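Local structure of alpha-glucosidase ([Eubacterium] rectale, 6PNR) at residues A340-A343 against D344-Y348; N413-P416 against V417-A420. The protein belongs to glycoside hydrolase family 31 and acts as a sulfoquinovosidase, probably releasing sulfoquinovose from glycosides derived from sulfolipid. All coordinates share one frame; numbering follows the deposited sequence.

Overall arrangement
The two contacts are both local, each made within one continuous run of chain in the range of the family 31 TIM-barrel domain, but they share no element. Contact 1 is a peripheral hairpin turn, its centre about 31 Å from that of the chain; contact 2 is a buried turn of helix 408-429, about 13 Å from it. Their centres lie 20 Å apart and their nearest atoms about 6 Å, without touching. Chemistry follows place: contact 1 depends on backbone bonds between the two arms of the turn, a carboxylate with two donors and a cation-pi pair, whereas contact 2 combines helical backbone bonds with a leucine set over a histidine ring and touching a tryptophan.

Contact 1: A340-A343 against D344-Y348; sequences ATKA and DGSDY
Lys342 and Tyr348 meet across the hairpin in a cation-pi contact: NZ of Lys342 lies 3.7 Å from the centroid of the Tyr348 ring and 10° off its normal, so the ammonium stands over the middle of one face. The lysine gets there because its chain bends at chi3 (80°) and again at chi4, turning NZ back over the tyrosine. On the way, Lys342 CD passes 3.6 Å from Ser346 OG, and Lys342 CB lies 3.3 Å from Asp344 OD1. Asp344 OD1 accepts Ser346 N at 3.1 Å, which defines an Asx turn, and Ser346 OG at 2.8 Å, both donors coming from the same face of the carboxylate plane; two bonds thus restrain its rotation.

The backbone geometry identifies a type I turn with a G1 bulge. Gly345 N closes the turn on Lys342 O, Lys342 N bonds to Ser346 O at 2.8 Å, and Gly345 has the positive phi (95°) usual at the first position of this bulge. Beyond it, Tyr348 N bonds to Ala340 O at 3.0 Å, making Thr341 and Asp347 an antiparallel non-hydrogen-bonded pair, where Thr341 CG2 touches Asp347 OD1. A water donates to both Ala340 O and Tyr348 O at the open end.

The hairpin lies in the loop between helix 328-335 and strand 349-351. Ala340 bonds through its backbone to Val359, at the end of strand 356-359. A second loop runs beside it: Asp398 bonds to Tyr348 OH, Asp399 to Ala343 N, and Cys401 pairs with the backbone of Thr341.

Contact 2: N413-P416 against V417-A420; sequences NHWP and VLWA
His414 and Leu418 come together through complementary first torsions: His414 holds CG anti to its own backbone nitrogen (chi1 -166°), while Leu418 holds CG beside its nitrogen, anti to the carbonyl carbon (chi1 -71°). One helical turn apart, the two side chains therefore cross at about a right angle, and the branch point of the leucine is set over the imidazole. The evidence for a CH-pi contact is direct, since Leu418 CG lies 3.7 Å from the centroid of the His414 ring and 12° off its normal. Both methyls lie on that side of the ring, nearer its rim, with Leu418 CD1 3.6 Å from His414 ND1 and Leu418 CD2 3.6 Å from His414 CE1. Leu418 CD1 also approaches the six-membered ring of Trp415, at 4.2 Å from CE3, so this one methyl touches both aromatic side chains. Glu411, one turn earlier, bonds to His414 ND1 and so helps hold the imidazole in position.

At Pro416, as at Asn413, the bond to the preceding turn is missing and the helix kinks; the proline nitrogen has no hydrogen to give. Across the proline, His414 O accepts Leu418 N at 3.2 Å, in the carbonyl plane, and also a weak bond from Val417 N. Regular alpha-helical pairing then continues, with Trp419 N bound to Trp415 O and Ala420 N to Pro416 O, both at 2.9 Å.

Helix 408-429 connects the neighbouring parallel strands 386-389 and 437-439, a beta-alpha-beta crossover of the barrel. Val417 and Ala420 pack on helix 447-450 through Tyr450. The Trp419 side chain, about 10 Å from the bound aza-sugar inhibitor, meets the ring of Phe371 on helix 365-380 and makes a weak bond to the carbonyl of Asp390, a ligand-pocket residue.

Contact 1: A340-A343 against D344-Y348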
loop_
_atom_site.group_PDB
_atom_site.type_symbol
_atom_site.label_atom_id
_atom_site.label_comp_id
_atom_site.label_asym_id
_atom_site.label_seq_id
_atom_site.Cartn_x
_atom_site.Cartn_y
_atom_site.Cartn_z
ATOM N N ALA A 340 -28.607 -16.176 -2.807
ATOM C CA ALA A 340 -28.562 -14.780 -2.381
ATOM C C ALA A 340 -28.887 -13.851 -3.549
ATOM O O ALA A 340 -28.525 -14.112 -4.700
ATOM C CB ALA A 340 -27.185 -14.444 -1.816
ATOM N N THR A 341 -29.555 -12.740 -3.243
ATOM C CA THR A 341 -30.105 -11.853 -4.259
ATOM C C THR A 341 -29.569 -10.438 -4.099
ATOM O O THR A 341 -29.041 -10.062 -3.050
ATOM C CB THR A 341 -31.639 -11.818 -4.193
ATOM O OG1 THR A 341 -32.050 -11.528 -2.849
ATOM C CG2 THR A 341 -32.217 -13.154 -4.610
ATOM N N LYS A 342 -29.714 -9.647 -5.155
ATOM C CA LYS A 342 -29.323 -8.249 -5.096
ATOM C C LYS A 342 -30.496 -7.395 -4.615
ATOM O O LYS A 342 -31.614 -7.878 -4.432
ATOM C CB LYS A 342 -28.840 -7.766 -6.463
ATOM C CG LYS A 342 -27.900 -8.717 -7.170
ATOM C CD LYS A 342 -27.408 -8.109 -8.458
ATOM C CE LYS A 342 -26.272 -7.129 -8.207
ATOM N NZ LYS A 342 -24.938 -7.758 -8.486
ATOM N N ALA A 343 -30.226 -6.101 -4.416
ATOM C CA ALA A 343 -31.300 -5.171 -4.079
ATOM C C ALA A 343 -32.377 -5.145 -5.160
ATOM O O ALA A 343 -33.570 -5.051 -4.853
ATOM C CB ALA A 343 -30.737 -3.768 -3.852
ATOM N N ASP A 344 -31.983 -5.260 -6.430
ATOM C CA ASP A 344 -32.963 -5.261 -7.511
ATOM C C ASP A 344 -33.723 -6.578 -7.647
ATOM O O ASP A 344 -34.516 -6.713 -8.586
ATOM C CB ASP A 344 -32.290 -4.903 -8.844
ATOM C CG ASP A 344 -31.315 -5.966 -9.338
ATOM O OD1 ASP A 344 -31.201 -7.057 -8.727
ATOM O OD2 ASP A 344 -30.654 -5.697 -10.367
ATOM N N GLY A 345 -33.492 -7.553 -6.760
ATOM C CA GLY A 345 -34.273 -8.779 -6.709
ATOM C C GLY A 345 -33.693 -9.959 -7.471
ATOM O O GLY A 345 -34.126 -11.097 -7.239
ATOM N N SER A 346 -32.737 -9.728 -8.373
ATOM C CA SER A 346 -32.152 -10.809 -9.157
ATOM C C SER A 346 -31.150 -11.605 -8.320
ATOM O O SER A 346 -30.654 -11.138 -7.293
ATOM C CB SER A 346 -31.463 -10.258 -10.406
ATOM O OG SER A 346 -30.416 -9.359 -10.066
ATOM N N ASP A 347 -30.859 -12.825 -8.770
ATOM C CA ASP A 347 -29.816 -13.607 -8.118
ATOM C C ASP A 347 -28.459 -12.952 -8.338
ATOM O O ASP A 347 -28.142 -12.483 -9.434
ATOM C CB ASP A 347 -29.792 -15.042 -8.641
ATOM C CG ASP A 347 -31.022 -15.820 -8.250
ATOM O OD1 ASP A 347 -31.704 -15.393 -7.290
ATOM O OD2 ASP A 347 -31.303 -16.854 -8.898
ATOM N N TYR A 348 -27.667 -12.891 -7.276
ATOM C CA TYR A 348 -26.327 -12.338 -7.377
ATOM C C TYR A 348 -25.432 -13.383 -8.034
ATOM O O TYR A 348 -25.353 -14.520 -7.560
ATOM C CB TYR A 348 -25.822 -11.942 -5.990
ATOM C CG TYR A 348 -24.638 -10.998 -5.983
ATOM C CD1 TYR A 348 -23.494 -11.273 -6.719
ATOM C CD2 TYR A 348 -24.671 -9.825 -5.237
ATOM C CE1 TYR A 348 -22.407 -10.407 -6.704
ATOM C CE2 TYR A 348 -23.593 -8.958 -5.221
ATOM C CZ TYR A 348 -22.462 -9.256 -5.961
ATOM O OH TYR A 348 -21.383 -8.398 -5.953
HETATM O O HOH W 1 -26.330 -15.690 -5.462
#

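Contact 2: N413-P416 against V417-A420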
loop_
_atom_site.group_PDB
_atom_site.type_symbol
_atom_site.label_atom_id
_atom_site.label_comp_id
_atom_site.label_asym_id
_atom_site.label_seq_id
_atom_site.Cartn_x
_atom_site.Cartn_y
_atom_site.Cartn_z
ATOM N N ASN A 413 -17.889 -13.013 7.265
ATOM C CA ASN A 413 -17.040 -13.878 8.078
ATOM C C ASN A 413 -17.809 -15.060 8.637
ATOM O O ASN A 413 -17.193 -16.039 9.066
ATOM C CB ASN A 413 -16.418 -13.105 9.238
ATOM C CG ASN A 413 -15.319 -12.149 8.790
ATOM O OD1 ASN A 413 -14.686 -12.347 7.752
ATOM N ND2 ASN A 413 -15.081 -11.113 9.589
ATOM N N HIS A 414 -19.137 -14.973 8.658
ATOM C CA HIS A 414 -19.948 -16.073 9.154
ATOM C C HIS A 414 -20.004 -17.221 8.159
ATOM O O HIS A 414 -20.185 -18.372 8.568
ATOM C CB HIS A 414 -21.366 -15.585 9.451
ATOM C CG HIS A 414 -22.178 -16.549 10.262
ATOM N ND1 HIS A 414 -23.555 -16.508 10.304
ATOM C CD2 HIS A 414 -21.805 -17.574 11.067
ATOM C CE1 HIS A 414 -23.997 -17.471 11.095
ATOM N NE2 HIS A 414 -22.956 -18.132 11.570
ATOM N N TRP A 415 -19.853 -16.927 6.858
ATOM C CA TRP A 415 -20.112 -17.935 5.830
ATOM C C TRP A 415 -19.304 -19.215 6.000
ATOM O O TRP A 415 -19.893 -20.305 5.874
ATOM C CB TRP A 415 -19.873 -17.338 4.441
ATOM C CG TRP A 415 -20.909 -17.755 3.466
ATOM C CD1 TRP A 415 -20.778 -18.667 2.461
ATOM C CD2 TRP A 415 -22.259 -17.286 3.412
ATOM N NE1 TRP A 415 -21.965 -18.787 1.778
ATOM C CE2 TRP A 415 -22.890 -17.951 2.342
ATOM C CE3 TRP A 415 -22.996 -16.365 4.166
ATOM C CZ2 TRP A 415 -24.224 -17.726 2.004
ATOM C CZ3 TRP A 415 -24.320 -16.143 3.833
ATOM C CH2 TRP A 415 -24.923 -16.826 2.760
ATOM N N PRO A 416 -17.988 -19.174 6.256
ATOM C CA PRO A 416 -17.238 -20.433 6.382
ATOM C C PRO A 416 -17.775 -21.365 7.449
ATOM O O PRO A 416 -17.704 -22.584 7.266
ATOM C CB PRO A 416 -15.825 -19.956 6.724
ATOM C CG PRO A 416 -15.738 -18.604 6.072
ATOM C CD PRO A 416 -17.086 -18.006 6.322
ATOM N N VAL A 417 -18.297 -20.837 8.561
ATOM C CA VAL A 417 -18.825 -21.719 9.603
ATOM C C VAL A 417 -20.204 -22.250 9.222
ATOM O O VAL A 417 -20.532 -23.409 9.516
ATOM C CB VAL A 417 -18.847 -20.989 10.958
ATOM C CG1 VAL A 417 -19.402 -21.908 12.058
ATOM C CG2 VAL A 417 -17.451 -20.565 11.312
ATOM N N LEU A 418 -21.039 -21.424 8.571
ATOM C CA LEU A 418 -22.300 -21.945 8.037
ATOM C C LEU A 418 -22.046 -23.093 7.071
ATOM O O LEU A 418 -22.732 -24.124 7.113
ATOM C CB LEU A 418 -23.092 -20.835 7.335
ATOM C CG LEU A 418 -23.698 -19.789 8.268
ATOM C CD1 LEU A 418 -24.272 -18.609 7.479
ATOM C CD2 LEU A 418 -24.765 -20.433 9.138
ATOM N N TRP A 419 -21.055 -22.929 6.196
ATOM C CA TRP A 419 -20.719 -23.969 5.233
ATOM C C TRP A 419 -20.159 -25.206 5.938
ATOM O O TRP A 419 -20.519 -26.342 5.601
ATOM C CB TRP A 419 -19.748 -23.360 4.212
ATOM C CG TRP A 419 -19.112 -24.267 3.204
ATOM C CD1 TRP A 419 -17.802 -24.238 2.806
ATOM C CD2 TRP A 419 -19.741 -25.293 2.425
ATOM N NE1 TRP A 419 -17.571 -25.199 1.850
ATOM C CE2 TRP A 419 -18.743 -25.860 1.598
ATOM C CE3 TRP A 419 -21.044 -25.786 2.340
ATOM C CZ2 TRP A 419 -19.009 -26.903 0.718
ATOM C CZ3 TRP A 419 -21.303 -26.829 1.458
ATOM C CH2 TRP A 419 -20.289 -27.373 0.661
ATOM N N ALA A 420 -19.294 -25.003 6.938
ATOM C CA ALA A 420 -18.809 -26.111 7.753
ATOM C C ALA A 420 -19.967 -26.874 8.376
ATOM O O ALA A 420 -20.008 -28.113 8.343
ATOM C CB ALA A 420 -17.875 -25.587 8.843
#